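Local coordinates for MNMC2 (Aquifex aeolicus, PDB 3VYW), which methylates the aminomethyl group of the modified wobble uridine of bacterial tRNA with S-adenosylmethionine as methyl donor, working without the oxidase domain to which such enzymes are usually fused, at residues H151-E156 and E164-K169; L111-K116 and P141-P146. All coordinates share one frame; numbering follows the deposited sequence.

Contact 1 of 2, residues H151-E156 and E164-K169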
ATOM      1  N   HIS A 151      18.198   1.722 -10.482  1.00 35.34           N
ATOM      2  CA  HIS A 151      17.132   0.806 -10.716  1.00 36.62           C
ATOM      3  C   HIS A 151      17.541  -0.531 -11.257  1.00 35.13           C
ATOM      4  O   HIS A 151      17.047  -1.551 -10.832  1.00 32.98           O
ATOM      5  CB  HIS A 151      16.107   1.451 -11.606  1.00 35.52           C
ATOM      6  CG  HIS A 151      14.794   0.757 -11.593  1.00 36.20           C
ATOM      7  ND1 HIS A 151      14.012   0.691 -12.645  1.00 33.88           N
ATOM      8  CD2 HIS A 151      14.158   0.073 -10.603  1.00 32.77           C
ATOM      9  CE1 HIS A 151      12.933   0.016 -12.343  1.00 31.01           C
ATOM     10  NE2 HIS A 151      13.026  -0.364 -11.095  1.00 29.19           N
ATOM     11  N   GLU A 152      18.431  -0.526 -12.226  1.00 36.25           N
ATOM     12  CA  GLU A 152      18.975  -1.722 -12.806  1.00 38.57           C
ATOM     13  C   GLU A 152      19.756  -2.490 -11.799  1.00 37.21           C
ATOM     14  O   GLU A 152      19.750  -3.676 -11.790  1.00 38.53           O
ATOM     15  CB  GLU A 152      19.812  -1.414 -14.031  1.00 45.33           C
ATOM     16  CG  GLU A 152      18.972  -1.025 -15.227  1.00 60.91           C
ATOM     17  CD  GLU A 152      19.766  -0.842 -16.479  1.00 68.27           C
ATOM     18  OE1 GLU A 152      19.614   0.189 -17.147  1.00 70.53           O
ATOM     19  OE2 GLU A 152      20.524  -1.754 -16.800  1.00 74.28           O
ATOM     20  N   PHE A 153      20.431  -1.785 -10.933  1.00 36.37           N
ATOM     21  CA  PHE A 153      21.170  -2.398  -9.878  1.00 35.86           C
ATOM     22  C   PHE A 153      20.292  -3.166  -8.925  1.00 34.77           C
ATOM     23  O   PHE A 153      20.640  -4.232  -8.521  1.00 37.65           O
ATOM     24  CB  PHE A 153      21.945  -1.306  -9.179  1.00 36.38           C
ATOM     25  CG  PHE A 153      22.524  -1.679  -7.866  1.00 44.47           C
ATOM     26  CD1 PHE A 153      23.841  -1.943  -7.757  1.00 46.83           C
ATOM     27  CD2 PHE A 153      21.770  -1.675  -6.734  1.00 41.81           C
ATOM     28  CE1 PHE A 153      24.391  -2.243  -6.554  1.00 44.85           C
ATOM     29  CE2 PHE A 153      22.304  -1.986  -5.533  1.00 44.31           C
ATOM     30  CZ  PHE A 153      23.620  -2.259  -5.439  1.00 45.15           C
ATOM     31  N   LEU A 154      19.161  -2.605  -8.548  1.00 33.16           N
ATOM     32  CA  LEU A 154      18.195  -3.289  -7.732  1.00 31.98           C
ATOM     33  C   LEU A 154      17.581  -4.478  -8.405  1.00 33.59           C
ATOM     34  O   LEU A 154      17.372  -5.477  -7.817  1.00 35.83           O
ATOM     35  CB  LEU A 154      17.101  -2.337  -7.308  1.00 30.49           C
ATOM     36  CG  LEU A 154      15.973  -2.909  -6.479  1.00 29.52           C
ATOM     37  CD1 LEU A 154      16.475  -3.268  -5.119  1.00 26.49           C
ATOM     38  CD2 LEU A 154      14.879  -1.902  -6.347  1.00 27.30           C
ATOM     39  N   LEU A 155      17.262  -4.343  -9.659  1.00 34.79           N
ATOM     40  CA  LEU A 155      16.641  -5.415 -10.378  1.00 36.81           C
ATOM     41  C   LEU A 155      17.531  -6.629 -10.511  1.00 38.68           C
ATOM     42  O   LEU A 155      17.070  -7.723 -10.468  1.00 39.82           O
ATOM     43  CB  LEU A 155      16.098  -4.934 -11.709  1.00 36.58           C
ATOM     44  CG  LEU A 155      14.943  -3.958 -11.609  1.00 32.01           C
ATOM     45  CD1 LEU A 155      14.705  -3.309 -12.929  1.00 30.44           C
ATOM     46  CD2 LEU A 155      13.713  -4.669 -11.146  1.00 33.97           C
ATOM     47  N   GLU A 156      18.816  -6.402 -10.647  1.00 36.86           N
ATOM     48  CA  GLU A 156      19.788  -7.437 -10.778  1.00 39.76           C
ATOM     49  C   GLU A 156      19.767  -8.285  -9.548  1.00 41.83           C
ATOM     50  O   GLU A 156      19.983  -9.450  -9.615  1.00 43.94           O
ATOM     51  CB  GLU A 156      21.175  -6.845 -10.959  1.00 45.15           C
ATOM     52  CG  GLU A 156      21.550  -6.564 -12.389  1.00 52.78           C
ATOM     53  CD  GLU A 156      22.622  -5.513 -12.555  1.00 60.46           C
ATOM     54  OE1 GLU A 156      23.291  -5.188 -11.587  1.00 52.30           O
ATOM     55  OE2 GLU A 156      22.809  -5.038 -13.675  1.00 58.39           O
ATOM     56  N   GLU A 164      27.458  -6.176   1.338  1.00 66.29           N
ATOM     57  CA  GLU A 164      27.976  -5.399   2.415  1.00 72.99           C
ATOM     58  C   GLU A 164      27.007  -4.329   2.797  1.00 74.54           C
ATOM     59  O   GLU A 164      26.653  -4.219   3.959  1.00 83.26           O
ATOM     60  CB  GLU A 164      29.321  -4.781   2.047  1.00 74.97           C
ATOM     61  CG  GLU A 164      29.312  -3.948   0.784  1.00 91.30           C
ATOM     62  CD  GLU A 164      30.648  -3.296   0.472  1.00 92.84           C
ATOM     63  OE1 GLU A 164      30.786  -2.080   0.714  1.00 90.15           O
ATOM     64  OE2 GLU A 164      31.552  -3.995  -0.025  1.00 89.54           O
ATOM     65  N   ARG A 165      26.699  -3.453   1.856  1.00 64.12           N
ATOM     66  CA  ARG A 165      25.679  -2.429   2.014  1.00 57.20           C
ATOM     67  C   ARG A 165      24.227  -2.857   2.067  1.00 53.54           C
ATOM     68  O   ARG A 165      23.438  -2.251   2.726  1.00 62.89           O
ATOM     69  CB  ARG A 165      25.851  -1.339   0.993  1.00 52.07           C
ATOM     70  CG  ARG A 165      27.148  -0.620   1.131  1.00 59.02           C
ATOM     71  CD  ARG A 165      27.126   0.678   0.376  1.00 65.16           C
ATOM     72  NE  ARG A 165      26.798   0.468  -1.016  1.00 62.05           N
ATOM     73  CZ  ARG A 165      26.729   1.427  -1.910  1.00 61.12           C
ATOM     74  NH1 ARG A 165      26.969   2.670  -1.574  1.00 52.93           N
ATOM     75  NH2 ARG A 165      26.429   1.132  -3.150  1.00 62.23           N
ATOM     76  N   LEU A 166      23.856  -3.852   1.301  1.00 50.40           N
ATOM     77  CA  LEU A 166      22.469  -4.056   1.041  1.00 51.45           C
ATOM     78  C   LEU A 166      21.958  -5.420   1.372  1.00 51.61           C
ATOM     79  O   LEU A 166      22.509  -6.390   0.967  1.00 48.62           O
ATOM     80  CB  LEU A 166      22.203  -3.764  -0.422  1.00 48.55           C
ATOM     81  CG  LEU A 166      20.822  -4.099  -0.927  1.00 46.64           C
ATOM     82  CD1 LEU A 166      19.800  -3.181  -0.334  1.00 43.03           C
ATOM     83  CD2 LEU A 166      20.803  -3.986  -2.414  1.00 46.91           C
ATOM     84  N   SER A 167      20.855  -5.492   2.085  1.00 52.32           N
ATOM     85  CA  SER A 167      20.182  -6.751   2.259  1.00 51.67           C
ATOM     86  C   SER A 167      18.809  -6.695   1.620  1.00 50.41           C
ATOM     87  O   SER A 167      18.067  -5.810   1.880  1.00 49.45           O
ATOM     88  CB  SER A 167      20.054  -7.056   3.716  1.00 47.93           C
ATOM     89  OG  SER A 167      19.787  -8.414   3.871  1.00 57.63           O
ATOM     90  N   LEU A 168      18.496  -7.627   0.747  1.00 45.91           N
ATOM     91  CA  LEU A 168      17.238  -7.618   0.040  1.00 43.67           C
ATOM     92  C   LEU A 168      16.510  -8.936   0.134  1.00 43.28           C
ATOM     93  O   LEU A 168      17.053  -9.941  -0.167  1.00 46.79           O
ATOM     94  CB  LEU A 168      17.525  -7.323  -1.424  1.00 37.75           C
ATOM     95  CG  LEU A 168      16.675  -6.391  -2.254  1.00 38.39           C
ATOM     96  CD1 LEU A 168      17.008  -6.604  -3.706  1.00 38.77           C
ATOM     97  CD2 LEU A 168      15.212  -6.609  -2.026  1.00 34.20           C
ATOM     98  N   LYS A 169      15.279  -8.948   0.578  1.00 45.48           N
ATOM     99  CA  LYS A 169      14.454 -10.100   0.339  1.00 47.13           C
ATOM    100  C   LYS A 169      13.102  -9.697  -0.123  1.00 41.92           C
ATOM    101  O   LYS A 169      12.419  -9.016   0.565  1.00 44.71           O
ATOM    102  CB  LYS A 169      14.306 -10.965   1.571  1.00 49.42           C
ATOM    103  CG  LYS A 169      15.287 -10.674   2.665  1.00 59.78           C
ATOM    104  CD  LYS A 169      15.763 -11.941   3.347  1.00 71.28           C
ATOM    105  CE  LYS A 169      15.501 -11.894   4.836  1.00 69.39           C
ATOM    106  NZ  LYS A 169      16.112 -10.713   5.488  1.00 73.08           N
TER
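A helix-on-sheet contact, wholly apolar and mostly buried, joins Phe153 and Leu154 on helix 148-157 to Leu166 and Leu168 at the start of strand 166-172. The evidence is a pair of carbon-carbon approaches, with 166 Å² of surface buried between the segments and no hydrogen bond between them. Leu154 CD1 meets Leu168 CD1 at 3.7 Å, the two side chains crossing at about a right angle, with one methyl of each making the touch. Beside it, Phe153 CE2 reaches Leu166 CD2 at 4.0 Å; here the side chains arrive from opposite directions, and the methyl lies oblique to the ring.

The backbones remain well apart, as Leu154 CA and Leu168 CA, the nearest pair, are 8.9 Å from each other. Torsions help span that gap: Leu154 holds CG anti to its backbone nitrogen (chi1 178°), and although its CB does not aim at the strand, the end of the side chain draws nearer to it. On the strand, Leu166 and Leu168 both direct CB at the helix, as expected two residues apart in an extended chain.

Helix 148-157 lies in the connection of a beta-alpha-beta crossover between the parallel neighbours 126-133 and 166-172 of the Rossmann-like methyltransferase sheet, and the contact lays this helix against its own return strand. Strand 160-162, at the edge of the sheet, forms a short hairpin with that strand.

Further apolar neighbours continue the packing, with Leu166 touching Ile129 of the adjacent strand and Phe153 touching Trp119 of helix 109-121. Arg157, one turn along the helix, makes a cation-pi contact with the Phe153 ring. The Leu154 side chain is about 8 Å from the bound S-adenosylmethionine.

Contact 2 of 2, residues L111-K116 and P141-P146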
ATOM      1  N   LEU A 111      11.895   1.695  -3.953  1.00 32.05           N
ATOM      2  CA  LEU A 111      13.127   1.199  -3.436  1.00 32.11           C
ATOM      3  C   LEU A 111      14.326   1.777  -4.120  1.00 32.54           C
ATOM      4  O   LEU A 111      15.273   2.103  -3.495  1.00 31.94           O
ATOM      5  CB  LEU A 111      13.147  -0.309  -3.526  1.00 30.41           C
ATOM      6  CG  LEU A 111      12.189  -0.988  -2.587  1.00 35.18           C
ATOM      7  CD1 LEU A 111      12.258  -2.482  -2.672  1.00 34.63           C
ATOM      8  CD2 LEU A 111      12.388  -0.544  -1.165  1.00 36.96           C
ATOM      9  N   ALA A 112      14.281   1.862  -5.424  1.00 30.40           N
ATOM     10  CA  ALA A 112      15.328   2.453  -6.186  1.00 32.43           C
ATOM     11  C   ALA A 112      15.503   3.921  -5.912  1.00 33.95           C
ATOM     12  O   ALA A 112      16.589   4.387  -5.790  1.00 36.22           O
ATOM     13  CB  ALA A 112      15.075   2.231  -7.649  1.00 29.52           C
ATOM     14  N   VAL A 113      14.419   4.651  -5.834  1.00 31.48           N
ATOM     15  CA  VAL A 113      14.501   6.045  -5.532  1.00 33.01           C
ATOM     16  C   VAL A 113      15.067   6.280  -4.156  1.00 33.44           C
ATOM     17  O   VAL A 113      15.850   7.148  -3.971  1.00 37.13           O
ATOM     18  CB  VAL A 113      13.156   6.727  -5.733  1.00 34.47           C
ATOM     19  CG1 VAL A 113      13.146   8.097  -5.133  1.00 27.79           C
ATOM     20  CG2 VAL A 113      12.862   6.803  -7.197  1.00 35.13           C
ATOM     21  N   ALA A 114      14.671   5.484  -3.201  1.00 28.88           N
ATOM     22  CA  ALA A 114      15.209   5.611  -1.890  1.00 33.13           C
ATOM     23  C   ALA A 114      16.687   5.343  -1.832  1.00 36.99           C
ATOM     24  O   ALA A 114      17.413   6.071  -1.227  1.00 43.83           O
ATOM     25  CB  ALA A 114      14.482   4.670  -0.966  1.00 28.24           C
ATOM     26  N   LEU A 115      17.128   4.277  -2.455  1.00 40.31           N
ATOM     27  CA  LEU A 115      18.514   3.899  -2.416  1.00 36.17           C
ATOM     28  C   LEU A 115      19.405   4.920  -3.046  1.00 39.12           C
ATOM     29  O   LEU A 115      20.484   5.115  -2.615  1.00 43.56           O
ATOM     30  CB  LEU A 115      18.743   2.543  -3.031  1.00 34.98           C
ATOM     31  CG  LEU A 115      18.237   1.312  -2.336  1.00 37.74           C
ATOM     32  CD1 LEU A 115      18.450   0.136  -3.243  1.00 37.91           C
ATOM     33  CD2 LEU A 115      18.910   1.074  -1.024  1.00 38.22           C
ATOM     34  N   LYS A 116      18.969   5.575  -4.086  1.00 42.37           N
ATOM     35  CA  LYS A 116      19.792   6.619  -4.620  1.00 42.81           C
ATOM     36  C   LYS A 116      20.021   7.760  -3.652  1.00 45.32           C
ATOM     37  O   LYS A 116      21.111   8.220  -3.487  1.00 44.57           O
ATOM     38  CB  LYS A 116      19.173   7.160  -5.885  1.00 46.38           C
ATOM     39  CG  LYS A 116      20.169   7.862  -6.764  1.00 48.90           C
ATOM     40  CD  LYS A 116      19.555   9.045  -7.456  1.00 53.04           C
ATOM     41  CE  LYS A 116      20.624   9.926  -8.033  1.00 53.77           C
ATOM     42  NZ  LYS A 116      21.519   9.187  -8.941  1.00 56.92           N
ATOM     43  N   PRO A 141       9.807  -1.672 -16.834  1.00 41.80           N
ATOM     44  CA  PRO A 141      10.177  -0.404 -17.416  1.00 40.25           C
ATOM     45  C   PRO A 141      11.255   0.150 -16.564  1.00 41.98           C
ATOM     46  O   PRO A 141      11.162   0.090 -15.381  1.00 40.69           O
ATOM     47  CB  PRO A 141       8.933   0.425 -17.228  1.00 40.08           C
ATOM     48  CG  PRO A 141       7.850  -0.541 -17.178  1.00 40.48           C
ATOM     49  CD  PRO A 141       8.402  -1.700 -16.453  1.00 43.16           C
ATOM     50  N   ILE A 142      12.296   0.677 -17.167  1.00 40.92           N
ATOM     51  CA  ILE A 142      13.418   1.137 -16.396  1.00 40.49           C
ATOM     52  C   ILE A 142      13.311   2.603 -16.201  1.00 38.28           C
ATOM     53  O   ILE A 142      12.898   3.322 -17.067  1.00 38.17           O
ATOM     54  CB  ILE A 142      14.753   0.823 -17.050  1.00 39.77           C
ATOM     55  CG1 ILE A 142      14.816  -0.628 -17.423  1.00 43.26           C
ATOM     56  CG2 ILE A 142      15.873   1.103 -16.100  1.00 34.95           C
ATOM     57  CD1 ILE A 142      15.129  -1.517 -16.259  1.00 51.31           C
ATOM     58  N   LEU A 143      13.680   3.020 -15.017  1.00 37.61           N
ATOM     59  CA  LEU A 143      13.643   4.401 -14.673  1.00 41.35           C
ATOM     60  C   LEU A 143      14.635   5.170 -15.504  1.00 42.24           C
ATOM     61  O   LEU A 143      15.678   4.693 -15.829  1.00 37.93           O
ATOM     62  CB  LEU A 143      13.879   4.579 -13.177  1.00 38.82           C
ATOM     63  CG  LEU A 143      12.739   4.253 -12.214  1.00 36.31           C
ATOM     64  CD1 LEU A 143      13.204   4.294 -10.792  1.00 35.47           C
ATOM     65  CD2 LEU A 143      11.573   5.172 -12.363  1.00 31.31           C
ATOM     66  N   PRO A 144      14.254   6.367 -15.875  1.00 46.37           N
ATOM     67  CA  PRO A 144      15.100   7.291 -16.613  1.00 47.63           C
ATOM     68  C   PRO A 144      16.163   7.877 -15.731  1.00 46.41           C
ATOM     69  O   PRO A 144      16.008   7.837 -14.547  1.00 47.11           O
ATOM     70  CB  PRO A 144      14.135   8.374 -17.013  1.00 42.32           C
ATOM     71  CG  PRO A 144      13.091   8.324 -15.991  1.00 48.75           C
ATOM     72  CD  PRO A 144      12.908   6.892 -15.689  1.00 46.41           C
ATOM     73  N   GLU A 145      17.214   8.490 -16.451  1.00 48.37           N
ATOM     74  CA  GLU A 145      18.208   9.072 -15.580  1.00 50.23           C
ATOM     75  C   GLU A 145      17.595  10.277 -14.954  1.00 42.76           C
ATOM     76  O   GLU A 145      16.770  10.916 -15.531  1.00 47.40           O
ATOM     77  CB  GLU A 145      19.487   9.440 -16.319  1.00 61.07           C
ATOM     78  CG  GLU A 145      20.620   8.439 -16.232  1.00 67.00           C
ATOM     79  CD  GLU A 145      20.616   7.540 -14.996  1.00 82.81           C
ATOM     80  OE1 GLU A 145      19.590   7.350 -14.289  1.00 80.84           O
ATOM     81  OE2 GLU A 145      21.705   6.978 -14.741  1.00 93.90           O
ATOM     82  N   PRO A 146      17.946  10.473 -13.700  1.00 38.56           N
ATOM     83  CA  PRO A 146      19.146   9.909 -13.083  1.00 41.31           C
ATOM     84  C   PRO A 146      19.035   8.690 -12.174  1.00 40.63           C
ATOM     85  O   PRO A 146      19.918   8.413 -11.417  1.00 46.54           O
ATOM     86  CB  PRO A 146      19.609  11.056 -12.233  1.00 41.52           C
ATOM     87  CG  PRO A 146      18.358  11.647 -11.783  1.00 39.00           C
ATOM     88  CD  PRO A 146      17.499  11.651 -12.984  1.00 37.57           C
TER
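Leu143, in the loop ahead of helix 148-157, sets one methyl against two residues of helix 109-121, while Lys116 ties the exposed end of that loop by its ammonium group. Leu143 CD1 lies 4.2 Å from Ala112 CB and 4.4 Å from Val113 CG2. With CG anti to its carbonyl carbon (chi1 -76°), Leu143 extends this branch to the helix surface.

One turn beyond Ala112, Lys116 starts with CG anti to the backbone nitrogen (chi1 -159°), then bends at chi2 and again at chi4, bringing NZ to Pro146 O at 3.0 Å. The C=O...NZ angle is 147°, with the nitrogen tilted out of the carbonyl plane. The carbonyl that receives this bond belongs to a proline whose peptide bond to Glu145 is cis.

In the Rossmann-like fold, helix 109-121 follows strand 97-103, and Tyr109 at its start binds S-adenosylmethionine; Leu143 also touches Tyr109, so the loop packs beside the cofactor site. A methionine in place of Lys116 would probably leave the Pro146 carbonyl without this donor and the loop end freer to move. Glu145 carries the opposite charge, but its OE1 stays 6.0 Å from Lys116 NZ and instead accepts a hydrogen bond from Arg148 N.

Both contacts are largely buried, yet they differ in exposure at their margins and in chemistry. Contact 1 relies on hydrocarbon packing between helix and sheet, whereas contact 2 grades from an apolar inner part to a polar bond at the exposed Pro146. They follow one another along the chain and share no element of secondary structure, although the loop of contact 2 leads directly into the helix of contact 1. Their centres are 12 Å apart and they meet directly: Leu154 CD2 packs on Leu111 CB at 3.7 Å, His151 CD2 on Ala112 CB at 3.8 Å, and His151 ND1 forms a weak hydrogen bond with Leu143 N. Helices 109-121 and 148-157 therefore touch through these side chains.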